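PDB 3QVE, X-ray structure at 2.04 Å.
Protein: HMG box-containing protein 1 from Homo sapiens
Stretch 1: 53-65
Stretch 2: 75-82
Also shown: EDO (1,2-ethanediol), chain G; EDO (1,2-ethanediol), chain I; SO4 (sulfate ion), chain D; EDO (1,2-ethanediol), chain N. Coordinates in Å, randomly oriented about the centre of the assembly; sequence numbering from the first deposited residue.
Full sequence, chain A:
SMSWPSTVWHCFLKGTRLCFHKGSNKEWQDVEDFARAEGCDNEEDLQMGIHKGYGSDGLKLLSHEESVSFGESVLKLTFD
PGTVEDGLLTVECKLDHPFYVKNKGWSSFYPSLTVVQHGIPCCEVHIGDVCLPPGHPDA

Stretch 1, residues 53-65: GYGSDGLKLLSHE
Stretch 2 (75-82) LKLTFDPG

The two stretches bury 809 Å² between them, both sides summed; their strands, 59-65 and 75-80, pair antiparallel after a double turn. Gly53 to Ser56 is a type II turn and Gly55 to Gly58 a type I turn; Gly53, Gly55 (phi 71°) and Gly58 take positive phi, which favours glycine. Tyr54 (chi1 t, chi2 95°) lays its ring face over Pro81, whose CB sits 4.3 Å from the ring centroid. A water accepts from Asp57 N (2.9 Å) and donates to Gly58 O (2.8 Å) and Pro81 O (2.7 Å), tying the turn to Pro81, just after the second strand.

Leu59 (m, t) packs CB 3.6 Å from Phe79 CD1. Lys60, extended all-t, hydrogen bonds through Lys60 N to Asp80 O (2.9 Å) and Asp80 N to Lys60 O (2.8 Å); Asp80 OD1 also accepts Gly82 N (2.9 Å). Leu61 (t, p) shares a face with Phe79 (m, chi2 -77°), Leu77 (m, t) and exposed His64; the first three are buried and apolar, and Leu61 CD1 covers one face of the Phe79 ring.

A beta bulge lies between Leu61 and Ser63, where Leu62 has phi/psi -107/-31 and the register shifts by one: Leu62 N hydrogen bonds to Thr78 O (2.9 Å), then Thr78 N to Ser63 O (3.1 Å). His64 (p) sets CB 3.3 Å from Leu77 CD2. Hydrogen bonds run from Glu65 N to Lys76 O (3.0 Å) and Lys76 N to Glu65 O (2.9 Å); a water bridges Glu65 OE2 (2.6 Å) and Lys76 NZ (2.9 Å).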

# COMPACT_ATOMS: atom_id res chain seq x y z
N GLY A 53 12.35 -0.03 7.96
CA GLY A 53 12.62 -1.22 7.18
C GLY A 53 11.39 -2.12 7.04
O GLY A 53 11.49 -3.16 6.38
N TYR A 54 10.25 -1.74 7.63
CA TYR A 54 9.06 -2.57 7.52
C TYR A 54 8.67 -2.73 6.05
O TYR A 54 8.50 -1.76 5.34
CB TYR A 54 7.88 -1.99 8.27
CG TYR A 54 6.66 -2.89 8.25
CD1 TYR A 54 6.40 -3.80 9.29
CD2 TYR A 54 5.75 -2.82 7.20
CE1 TYR A 54 5.26 -4.61 9.26
CE2 TYR A 54 4.62 -3.62 7.14
CZ TYR A 54 4.38 -4.52 8.18
OH TYR A 54 3.27 -5.33 8.07
N GLY A 55 8.54 -3.98 5.62
CA GLY A 55 8.13 -4.30 4.28
C GLY A 55 9.15 -4.01 3.19
O GLY A 55 8.77 -3.84 2.03
N SER A 56 10.42 -3.95 3.56
CA SER A 56 11.47 -3.58 2.60
C SER A 56 11.66 -4.61 1.46
O SER A 56 12.22 -4.30 0.44
CB SER A 56 12.81 -3.40 3.34
OG SER A 56 13.16 -4.61 3.98
N ASP A 57 11.25 -5.85 1.67
CA ASP A 57 11.24 -6.86 0.64
C ASP A 57 9.91 -6.91 -0.13
O ASP A 57 9.71 -7.82 -0.90
CB ASP A 57 11.48 -8.25 1.23
CG ASP A 57 12.85 -8.40 1.83
OD1 ASP A 57 13.81 -8.15 1.09
OD2 ASP A 57 12.96 -8.79 3.01
N GLY A 58 9.00 -5.99 0.12
CA GLY A 58 7.68 -6.05 -0.48
C GLY A 58 6.61 -6.46 0.49
O GLY A 58 6.88 -7.02 1.56
N LEU A 59 5.37 -6.16 0.10
CA LEU A 59 4.18 -6.47 0.90
C LEU A 59 3.27 -7.39 0.07
O LEU A 59 2.80 -7.00 -0.99
CB LEU A 59 3.45 -5.18 1.27
CG LEU A 59 4.19 -4.31 2.32
CD1 LEU A 59 3.49 -2.96 2.42
CD2 LEU A 59 4.26 -5.00 3.66
N LYS A 60 3.10 -8.62 0.54
CA LYS A 60 2.28 -9.58 -0.16
C LYS A 60 0.81 -9.37 0.22
O LYS A 60 0.45 -9.43 1.37
CB LYS A 60 2.73 -10.98 0.19
CG LYS A 60 2.02 -12.10 -0.57
CD LYS A 60 2.60 -13.45 -0.08
CE LYS A 60 1.97 -14.63 -0.75
NZ LYS A 60 2.60 -15.91 -0.33
N LEU A 61 -0.03 -9.13 -0.77
CA LEU A 61 -1.47 -8.96 -0.51
C LEU A 61 -2.08 -10.28 -0.15
O LEU A 61 -1.92 -11.25 -0.89
CB LEU A 61 -2.16 -8.42 -1.76
CG LEU A 61 -3.67 -8.19 -1.71
CD1 LEU A 61 -3.94 -7.06 -0.73
CD2 LEU A 61 -4.20 -7.89 -3.11
N LEU A 62 -2.79 -10.31 0.97
CA LEU A 62 -3.44 -11.50 1.44
C LEU A 62 -4.96 -11.43 1.28
O LEU A 62 -5.63 -12.47 1.17
CB LEU A 62 -3.15 -11.73 2.94
CG LEU A 62 -1.71 -12.02 3.38
CD1 LEU A 62 -1.69 -12.41 4.89
CD2 LEU A 62 -1.03 -13.09 2.51
N SER A 63 -5.52 -10.24 1.37
CA SER A 63 -6.97 -10.08 1.38
C SER A 63 -7.39 -8.68 1.02
O SER A 63 -6.60 -7.72 1.18
CB SER A 63 -7.56 -10.46 2.74
OG SER A 63 -7.31 -9.49 3.71
N HIS A 64 -8.61 -8.55 0.49
CA HIS A 64 -9.13 -7.23 0.11
C HIS A 64 -10.63 -7.18 0.20
O HIS A 64 -11.29 -8.18 0.05
CB HIS A 64 -8.69 -6.87 -1.33
CG HIS A 64 -9.13 -7.87 -2.38
ND1 HIS A 64 -10.37 -7.83 -2.99
CD2 HIS A 64 -8.48 -8.94 -2.92
CE1 HIS A 64 -10.47 -8.85 -3.84
NE2 HIS A 64 -9.34 -9.53 -3.81
N GLU A 65 -11.15 -5.98 0.42
CA GLU A 65 -12.57 -5.75 0.41
C GLU A 65 -12.73 -4.25 0.14
O GLU A 65 -11.78 -3.50 0.15
CB GLU A 65 -13.19 -6.07 1.78
CG GLU A 65 -12.64 -5.21 2.91
CD GLU A 65 -13.11 -5.66 4.31
OE1 GLU A 65 -13.68 -6.73 4.42
OE2 GLU A 65 -12.92 -4.93 5.30
N LEU A 75 -10.85 0.98 -0.34
CA LEU A 75 -10.38 -0.40 -0.27
C LEU A 75 -9.81 -0.57 1.13
O LEU A 75 -9.31 0.39 1.75
CB LEU A 75 -9.27 -0.68 -1.30
CG LEU A 75 -9.60 -0.59 -2.80
CD1 LEU A 75 -8.31 -0.50 -3.65
CD2 LEU A 75 -10.44 -1.76 -3.18
N LYS A 76 -9.92 -1.79 1.65
CA LYS A 76 -9.26 -2.22 2.84
C LYS A 76 -8.52 -3.48 2.49
O LYS A 76 -9.12 -4.43 2.00
CB LYS A 76 -10.26 -2.44 3.97
CG LYS A 76 -10.79 -1.10 4.52
CD LYS A 76 -11.82 -1.24 5.64
CE LYS A 76 -11.19 -1.57 6.94
NZ LYS A 76 -12.18 -1.93 8.00
N LEU A 77 -7.23 -3.44 2.73
CA LEU A 77 -6.29 -4.48 2.26
C LEU A 77 -5.42 -4.95 3.37
O LEU A 77 -4.98 -4.13 4.17
CB LEU A 77 -5.37 -3.89 1.19
CG LEU A 77 -5.97 -3.12 0.04
CD1 LEU A 77 -4.85 -2.42 -0.83
CD2 LEU A 77 -6.87 -4.12 -0.80
N THR A 78 -5.06 -6.24 3.37
CA THR A 78 -4.15 -6.75 4.40
C THR A 78 -2.96 -7.34 3.71
O THR A 78 -3.08 -8.11 2.76
CB THR A 78 -4.82 -7.79 5.33
OG1 THR A 78 -5.82 -7.12 6.10
CG2 THR A 78 -3.79 -8.44 6.32
N PHE A 79 -1.79 -6.95 4.19
CA PHE A 79 -0.51 -7.27 3.58
C PHE A 79 0.40 -8.02 4.56
O PHE A 79 0.35 -7.77 5.76
CB PHE A 79 0.24 -5.99 3.22
CG PHE A 79 -0.34 -5.25 2.06
CD1 PHE A 79 -0.12 -5.68 0.77
CD2 PHE A 79 -1.01 -4.05 2.26
CE1 PHE A 79 -0.62 -4.97 -0.32
CE2 PHE A 79 -1.52 -3.35 1.17
CZ PHE A 79 -1.34 -3.81 -0.10
N ASP A 80 1.25 -8.89 4.02
CA ASP A 80 2.25 -9.64 4.77
C ASP A 80 3.66 -9.23 4.36
O ASP A 80 4.04 -9.41 3.19
CB ASP A 80 2.01 -11.12 4.48
CG ASP A 80 2.90 -12.05 5.29
OD1 ASP A 80 3.77 -11.54 5.98
OD2 ASP A 80 2.71 -13.29 5.26
N PRO A 81 4.47 -8.68 5.30
CA PRO A 81 5.83 -8.28 4.96
C PRO A 81 6.84 -9.40 4.93
O PRO A 81 7.99 -9.15 4.59
CB PRO A 81 6.20 -7.33 6.08
CG PRO A 81 5.47 -7.87 7.24
CD PRO A 81 4.15 -8.31 6.69
N GLY A 82 6.44 -10.61 5.30
CA GLY A 82 7.30 -11.78 5.16
C GLY A 82 8.05 -12.22 6.42
O GLY A 82 8.81 -13.16 6.35
C1 EDO G . -8.87 -6.93 4.23
O1 EDO G . -9.38 -8.16 4.80
C2 EDO G . -8.64 -6.01 5.43
O2 EDO G . -9.79 -5.93 6.32
C1 EDO I . 8.07 -10.36 0.59
O1 EDO I . 8.73 -11.11 1.61
C2 EDO I . 6.64 -10.86 0.48
O2 EDO I . 6.13 -10.97 1.82
S SO4 D . -8.23 -12.24 -6.25
O1 SO4 D . -9.44 -12.18 -5.46
O2 SO4 D . -7.50 -13.48 -6.11
O3 SO4 D . -8.45 -11.84 -7.63
O4 SO4 D . -7.35 -11.23 -5.72
C1 EDO N . -11.60 -2.54 11.73
O1 EDO N . -11.41 -1.83 10.50
C2 EDO N . -11.22 -1.67 12.92
O2 EDO N . -11.81 -0.37 12.75
O HOH W 1 9.16 -7.20 3.22
O HOH W 2 -13.46 -4.48 7.78